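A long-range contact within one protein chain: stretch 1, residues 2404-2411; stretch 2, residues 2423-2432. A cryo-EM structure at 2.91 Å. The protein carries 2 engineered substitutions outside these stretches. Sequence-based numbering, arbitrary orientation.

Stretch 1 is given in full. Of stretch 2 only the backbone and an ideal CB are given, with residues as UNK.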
ATOM      1  N   GLY A2404      23.221 -26.875 -42.659  1.00106.73           N
ATOM      2  CA  GLY A2404      22.913 -28.025 -41.839  1.00106.73           C
ATOM      3  C   GLY A2404      24.101 -28.705 -41.200  1.00106.73           C
ATOM      4  O   GLY A2404      23.932 -29.787 -40.623  1.00106.73           O
ATOM      5  N   ILE A2405      25.292 -28.127 -41.289  1.00110.49           N
ATOM      6  CA  ILE A2405      26.481 -28.676 -40.643  1.00110.49           C
ATOM      7  C   ILE A2405      26.673 -27.942 -39.318  1.00110.49           C
ATOM      8  O   ILE A2405      26.901 -26.721 -39.331  1.00110.49           O
ATOM      9  CB  ILE A2405      27.722 -28.538 -41.530  1.00110.49           C
ATOM     10  CG1 ILE A2405      27.485 -29.250 -42.860  1.00110.49           C
ATOM     11  CG2 ILE A2405      28.933 -29.126 -40.825  1.00110.49           C
ATOM     12  CD1 ILE A2405      28.592 -29.062 -43.852  1.00110.49           C
ATOM     13  N   PRO A2406      26.600 -28.623 -38.180  1.00110.79           N
ATOM     14  CA  PRO A2406      26.753 -27.939 -36.901  1.00110.79           C
ATOM     15  C   PRO A2406      28.217 -27.678 -36.604  1.00110.79           C
ATOM     16  O   PRO A2406      29.102 -28.251 -37.258  1.00110.79           O
ATOM     17  CB  PRO A2406      26.153 -28.935 -35.903  1.00110.79           C
ATOM     18  CG  PRO A2406      26.495 -30.256 -36.493  1.00110.79           C
ATOM     19  CD  PRO A2406      26.445 -30.078 -37.996  1.00110.79           C
ATOM     20  N   PRO A2407      28.518 -26.814 -35.637  1.00113.34           N
ATOM     21  CA  PRO A2407      29.907 -26.693 -35.184  1.00113.34           C
ATOM     22  C   PRO A2407      30.448 -28.049 -34.766  1.00113.34           C
ATOM     23  O   PRO A2407      29.972 -28.646 -33.796  1.00113.34           O
ATOM     24  CB  PRO A2407      29.813 -25.716 -34.006  1.00113.34           C
ATOM     25  CG  PRO A2407      28.576 -24.930 -34.268  1.00113.34           C
ATOM     26  CD  PRO A2407      27.624 -25.879 -34.933  1.00113.34           C
ATOM     27  N   LEU A2408      31.438 -28.548 -35.500  1.00117.76           N
ATOM     28  CA  LEU A2408      31.913 -29.914 -35.322  1.00117.76           C
ATOM     29  C   LEU A2408      32.779 -29.986 -34.072  1.00117.76           C
ATOM     30  O   LEU A2408      33.897 -29.460 -34.048  1.00117.76           O
ATOM     31  CB  LEU A2408      32.683 -30.367 -36.558  1.00117.76           C
ATOM     32  CG  LEU A2408      31.914 -30.206 -37.870  1.00117.76           C
ATOM     33  CD1 LEU A2408      32.794 -30.571 -39.039  1.00117.76           C
ATOM     34  CD2 LEU A2408      30.656 -31.055 -37.866  1.00117.76           C
ATOM     35  N   ASP A2409      32.263 -30.633 -33.037  1.00124.20           N
ATOM     36  CA  ASP A2409      32.995 -30.765 -31.786  1.00124.20           C
ATOM     37  C   ASP A2409      34.036 -31.871 -31.914  1.00124.20           C
ATOM     38  O   ASP A2409      33.673 -33.012 -32.223  1.00124.20           O
ATOM     39  CB  ASP A2409      32.037 -31.079 -30.645  1.00124.20           C
ATOM     40  CG  ASP A2409      32.723 -31.089 -29.293  1.00124.20           C
ATOM     41  OD1 ASP A2409      33.938 -30.803 -29.237  1.00124.20           O
ATOM     42  OD2 ASP A2409      32.046 -31.383 -28.285  1.00124.20           O
ATOM     43  N   PRO A2410      35.322 -31.588 -31.695  1.00125.82           N
ATOM     44  CA  PRO A2410      36.312 -32.677 -31.717  1.00125.82           C
ATOM     45  C   PRO A2410      36.011 -33.773 -30.713  1.00125.82           C
ATOM     46  O   PRO A2410      36.355 -34.937 -30.956  1.00125.82           O
ATOM     47  CB  PRO A2410      37.629 -31.958 -31.396  1.00125.82           C
ATOM     48  CG  PRO A2410      37.406 -30.553 -31.827  1.00125.82           C
ATOM     49  CD  PRO A2410      35.961 -30.268 -31.553  1.00125.82           C
ATOM     50  N   ALA A2411      35.379 -33.437 -29.586  1.00124.52           N
ATOM     51  CA  ALA A2411      35.018 -34.458 -28.609  1.00124.52           C
ATOM     52  C   ALA A2411      34.115 -35.519 -29.220  1.00124.52           C
ATOM     53  O   ALA A2411      34.136 -36.677 -28.788  1.00124.52           O
ATOM     54  CB  ALA A2411      34.333 -33.811 -27.404  1.00124.52           C
ATOM     55  N   UNK A2423      37.078 -31.234 -46.018  1.00118.22           N
ATOM     56  CA  UNK A2423      36.131 -30.301 -46.615  1.00118.22           C
ATOM     57  C   UNK A2423      35.459 -29.440 -45.552  1.00118.22           C
ATOM     58  O   UNK A2423      35.107 -28.283 -45.807  1.00118.22           O
ATOM     59  CB  UNK A2423      35.075 -31.060 -47.422  1.00118.22           C
ATOM     60  N   UNK A2424      35.288 -29.985 -44.350  1.00117.81           N
ATOM     61  CA  UNK A2424      34.553 -29.328 -43.276  1.00117.81           C
ATOM     62  C   UNK A2424      35.525 -28.709 -42.283  1.00117.81           C
ATOM     63  O   UNK A2424      35.151 -28.396 -41.147  1.00117.81           O
ATOM     64  CB  UNK A2424      33.623 -30.317 -42.570  1.00117.81           C
ATOM     65  N   UNK A2425      36.777 -28.531 -42.701  1.00118.34           N
ATOM     66  CA  UNK A2425      37.822 -28.202 -41.744  1.00118.34           C
ATOM     67  C   UNK A2425      37.525 -26.945 -40.951  1.00118.34           C
ATOM     68  O   UNK A2425      37.747 -26.893 -39.738  1.00118.34           O
ATOM     69  CB  UNK A2425      39.159 -28.042 -42.470  1.00118.34           C
ATOM     70  N   UNK A2426      37.011 -25.915 -41.622  1.00115.90           N
ATOM     71  CA  UNK A2426      36.779 -24.638 -40.959  1.00115.90           C
ATOM     72  C   UNK A2426      35.621 -24.686 -39.970  1.00115.90           C
ATOM     73  O   UNK A2426      35.433 -23.722 -39.221  1.00115.90           O
ATOM     74  CB  UNK A2426      36.514 -23.553 -42.005  1.00115.90           C
ATOM     75  N   UNK A2427      34.848 -25.771 -39.948  1.00113.75           N
ATOM     76  CA  UNK A2427      33.650 -25.865 -39.127  1.00113.75           C
ATOM     77  C   UNK A2427      33.880 -26.632 -37.829  1.00113.75           C
ATOM     78  O   UNK A2427      32.915 -27.122 -37.232  1.00113.75           O
ATOM     79  CB  UNK A2427      32.528 -26.532 -39.925  1.00113.75           C
ATOM     80  N   UNK A2428      35.125 -26.742 -37.378  1.00121.26           N
ATOM     81  CA  UNK A2428      35.461 -27.534 -36.205  1.00121.26           C
ATOM     82  C   UNK A2428      35.675 -26.644 -34.987  1.00121.26           C
ATOM     83  O   UNK A2428      36.202 -25.533 -35.086  1.00121.26           O
ATOM     84  CB  UNK A2428      36.711 -28.376 -36.471  1.00121.26           C
ATOM     85  N   UNK A2429      35.252 -27.150 -33.832  1.00126.14           N
ATOM     86  CA  UNK A2429      35.299 -26.414 -32.569  1.00126.14           C
ATOM     87  C   UNK A2429      36.691 -26.539 -31.960  1.00126.14           C
ATOM     88  O   UNK A2429      37.400 -27.518 -32.239  1.00126.14           O
ATOM     89  CB  UNK A2429      34.236 -26.928 -31.596  1.00126.14           C
ATOM     90  N   UNK A2430      37.136 -25.571 -31.141  1.00133.58           N
ATOM     91  CA  UNK A2430      38.355 -25.773 -30.349  1.00133.58           C
ATOM     92  C   UNK A2430      38.411 -27.141 -29.688  1.00133.58           C
ATOM     93  O   UNK A2430      37.373 -27.725 -29.361  1.00133.58           O
ATOM     94  CB  UNK A2430      38.465 -24.688 -29.276  1.00133.58           C
ATOM     95  N   UNK A2431      39.623 -27.655 -29.485  1.00136.43           N
ATOM     96  CA  UNK A2431      39.823 -28.986 -28.926  1.00136.43           C
ATOM     97  C   UNK A2431      40.345 -28.983 -27.499  1.00136.43           C
ATOM     98  O   UNK A2431      40.076 -29.931 -26.758  1.00136.43           O
ATOM     99  CB  UNK A2431      40.792 -29.771 -29.812  1.00136.43           C
ATOM    100  N   UNK A2432      41.079 -27.950 -27.095  1.00137.19           N
ATOM    101  CA  UNK A2432      41.640 -27.883 -25.750  1.00137.19           C
ATOM    102  C   UNK A2432      41.154 -26.632 -25.026  1.00137.19           C
ATOM    103  O   UNK A2432      41.909 -25.679 -24.839  1.00137.19           O
ATOM    104  CB  UNK A2432      43.169 -27.904 -25.805  1.00137.19           C
TER

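Position 2423 opens the stretch in a 3-10 turn, with phi/psi of -56/-31 and nothing of stretch 1 within 5.5 Å of its ideal CB. Stretch 1 therefore sets no preference, and almost any residue would do. It is Arg2423, whose NH1 is hydrogen-bonded elsewhere in the structure.

At 2424 the CA-to-CB bond points toward stretch 1, and the ideal CB lies 3.6 Å from Leu2408 CD1 and 5.1 Å from Ile2405 CG2. Hydrocarbon on that side asks for an aliphatic side chain such as leucine, isoleucine, valine or methionine. The residue is Ile2424, with chi1 in p and chi2 in t; its CD1 packs tightly against Leu2408 CD1 at 3.2 Å.

Position 2425 points its CB direction away and meets nothing of stretch 1. Its backbone angles, -57/-42, are open to any ordinary residue, so neither the contact nor the conformation explains Gly2425. Position 2426 also points away, and a polar residue would be as acceptable as most others; it is Asn2426, which does not touch stretch 1.

At 2427 the bond turns toward stretch 1 again. The ideal CB is 4.1 Å from Leu2408 CD1 and 4.5 Å from Ile2405 CG2, a greasy surface with room for a branched or long aliphatic chain. Leu2427, with chi1 in m and chi2 in t, brings CD1 to 3.5 Å from Ile2405 CG2. Its backbone matters equally: Leu2408 N donates to Leu2427 O at 2.7 Å, an almost straight bond, while Leu2427 N closes the preceding turn by donating to Ile2424 O at 2.9 Å.

Position 2428 is paired with Leu2408 in a single beta bridge, CA to CA 4.4 Å. Its CB points sideways, 3.9 Å from Leu2408 O, so a long chain can lie beside the bridge and then leave. Lysine, arginine, glutamine or methionine would suit. Lys2428 is extended, its CG 4.0 Å from Leu2408 CB; its end leads away, and NZ is hydrogen-bonded elsewhere in the structure. Its CA also makes a CA-H...O contact with Leu2408 O at 3.3 Å.

The second bond of the bridge belongs to 2429, whose N donates to Leu2408 O at 2.7 Å; proline, lacking that hydrogen, is excluded. The CB points toward stretch 1, 3.8 Å from Pro2410 CD and 4.0 Å from Asp2409 CA, favouring isoleucine, valine or leucine. In Ile2429, CB packs on Pro2410 CD at 3.8 Å, while CD1 reaches Pro2407 CB at 3.7 Å, so one side chain spans two prolines.

Position 2430 points away, and its phi of -44 is compatible with proline. Pro2430 indeed occupies it, contributing its O, 3.6 Å from Pro2410 CD.

At 2431 the CB points sideways, 4.0 Å from Pro2410 CG, so a chain with methylenes near its base fits, whatever its end. Glu2431 rests its CB there, and its end leads away. Position 2432 is out of reach and unconstrained by stretch 1; Tyr2432 makes no contact with it.

Stretch 2 (2423-2432) RIGNLKIPEY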
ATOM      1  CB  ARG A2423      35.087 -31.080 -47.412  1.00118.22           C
ATOM      2  CG  ARG A2423      34.280 -30.252 -48.391  1.00118.22           C
ATOM      3  CD  ARG A2423      33.110 -31.054 -48.939  1.00118.22           C
ATOM      4  NE  ARG A2423      32.717 -30.617 -50.273  1.00118.22           N
ATOM      5  CZ  ARG A2423      33.259 -31.067 -51.397  1.00118.22           C
ATOM      6  NH1 ARG A2423      34.233 -31.962 -51.385  1.00118.22           N
ATOM      7  NH2 ARG A2423      32.812 -30.607 -52.562  1.00118.22           N
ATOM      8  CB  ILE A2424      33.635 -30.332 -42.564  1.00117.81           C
ATOM      9  CG1 ILE A2424      34.492 -31.268 -41.707  1.00117.81           C
ATOM     10  CG2 ILE A2424      32.826 -31.113 -43.581  1.00117.81           C
ATOM     11  CD1 ILE A2424      33.833 -32.557 -41.345  1.00117.81           C
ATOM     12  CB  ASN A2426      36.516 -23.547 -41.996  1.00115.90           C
ATOM     13  CG  ASN A2426      37.234 -22.254 -41.670  1.00115.90           C
ATOM     14  OD1 ASN A2426      38.337 -22.005 -42.153  1.00115.90           O
ATOM     15  ND2 ASN A2426      36.610 -21.424 -40.842  1.00115.90           N
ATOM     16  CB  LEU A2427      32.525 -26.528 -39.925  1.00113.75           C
ATOM     17  CG  LEU A2427      32.371 -26.055 -41.372  1.00113.75           C
ATOM     18  CD1 LEU A2427      31.177 -26.723 -42.026  1.00113.75           C
ATOM     19  CD2 LEU A2427      32.242 -24.545 -41.439  1.00113.75           C
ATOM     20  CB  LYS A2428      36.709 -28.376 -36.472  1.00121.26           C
ATOM     21  CG  LYS A2428      36.486 -29.457 -37.516  1.00121.26           C
ATOM     22  CD  LYS A2428      37.764 -30.200 -37.852  1.00121.26           C
ATOM     23  CE  LYS A2428      37.506 -31.326 -38.841  1.00121.26           C
ATOM     24  NZ  LYS A2428      38.753 -32.052 -39.207  1.00121.26           N
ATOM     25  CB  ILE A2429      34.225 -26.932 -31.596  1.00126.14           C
ATOM     26  CG1 ILE A2429      32.840 -26.851 -32.242  1.00126.14           C
ATOM     27  CG2 ILE A2429      34.238 -26.144 -30.287  1.00126.14           C
ATOM     28  CD1 ILE A2429      31.730 -27.394 -31.366  1.00126.14           C
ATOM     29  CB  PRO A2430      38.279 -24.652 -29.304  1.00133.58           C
ATOM     30  CG  PRO A2430      37.361 -23.601 -29.899  1.00133.58           C
ATOM     31  CD  PRO A2430      36.730 -24.156 -31.150  1.00133.58           C
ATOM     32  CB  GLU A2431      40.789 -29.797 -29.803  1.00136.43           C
ATOM     33  CG  GLU A2431      41.812 -28.977 -30.589  1.00136.43           C
ATOM     34  CD  GLU A2431      42.779 -28.210 -29.705  1.00136.43           C
ATOM     35  OE1 GLU A2431      42.322 -27.468 -28.813  1.00136.43           O
ATOM     36  OE2 GLU A2431      44.004 -28.350 -29.908  1.00136.43           O
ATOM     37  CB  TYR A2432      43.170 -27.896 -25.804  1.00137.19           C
ATOM     38  CG  TYR A2432      43.758 -29.090 -26.525  1.00137.19           C
ATOM     39  CD1 TYR A2432      43.096 -30.310 -26.551  1.00137.19           C
ATOM     40  CD2 TYR A2432      44.976 -28.994 -27.183  1.00137.19           C
ATOM     41  CE1 TYR A2432      43.629 -31.399 -27.210  1.00137.19           C
ATOM     42  CE2 TYR A2432      45.518 -30.079 -27.845  1.00137.19           C
ATOM     43  CZ  TYR A2432      44.841 -31.278 -27.856  1.00137.19           C
ATOM     44  OH  TYR A2432      45.377 -32.362 -28.513  1.00137.19           O
TER
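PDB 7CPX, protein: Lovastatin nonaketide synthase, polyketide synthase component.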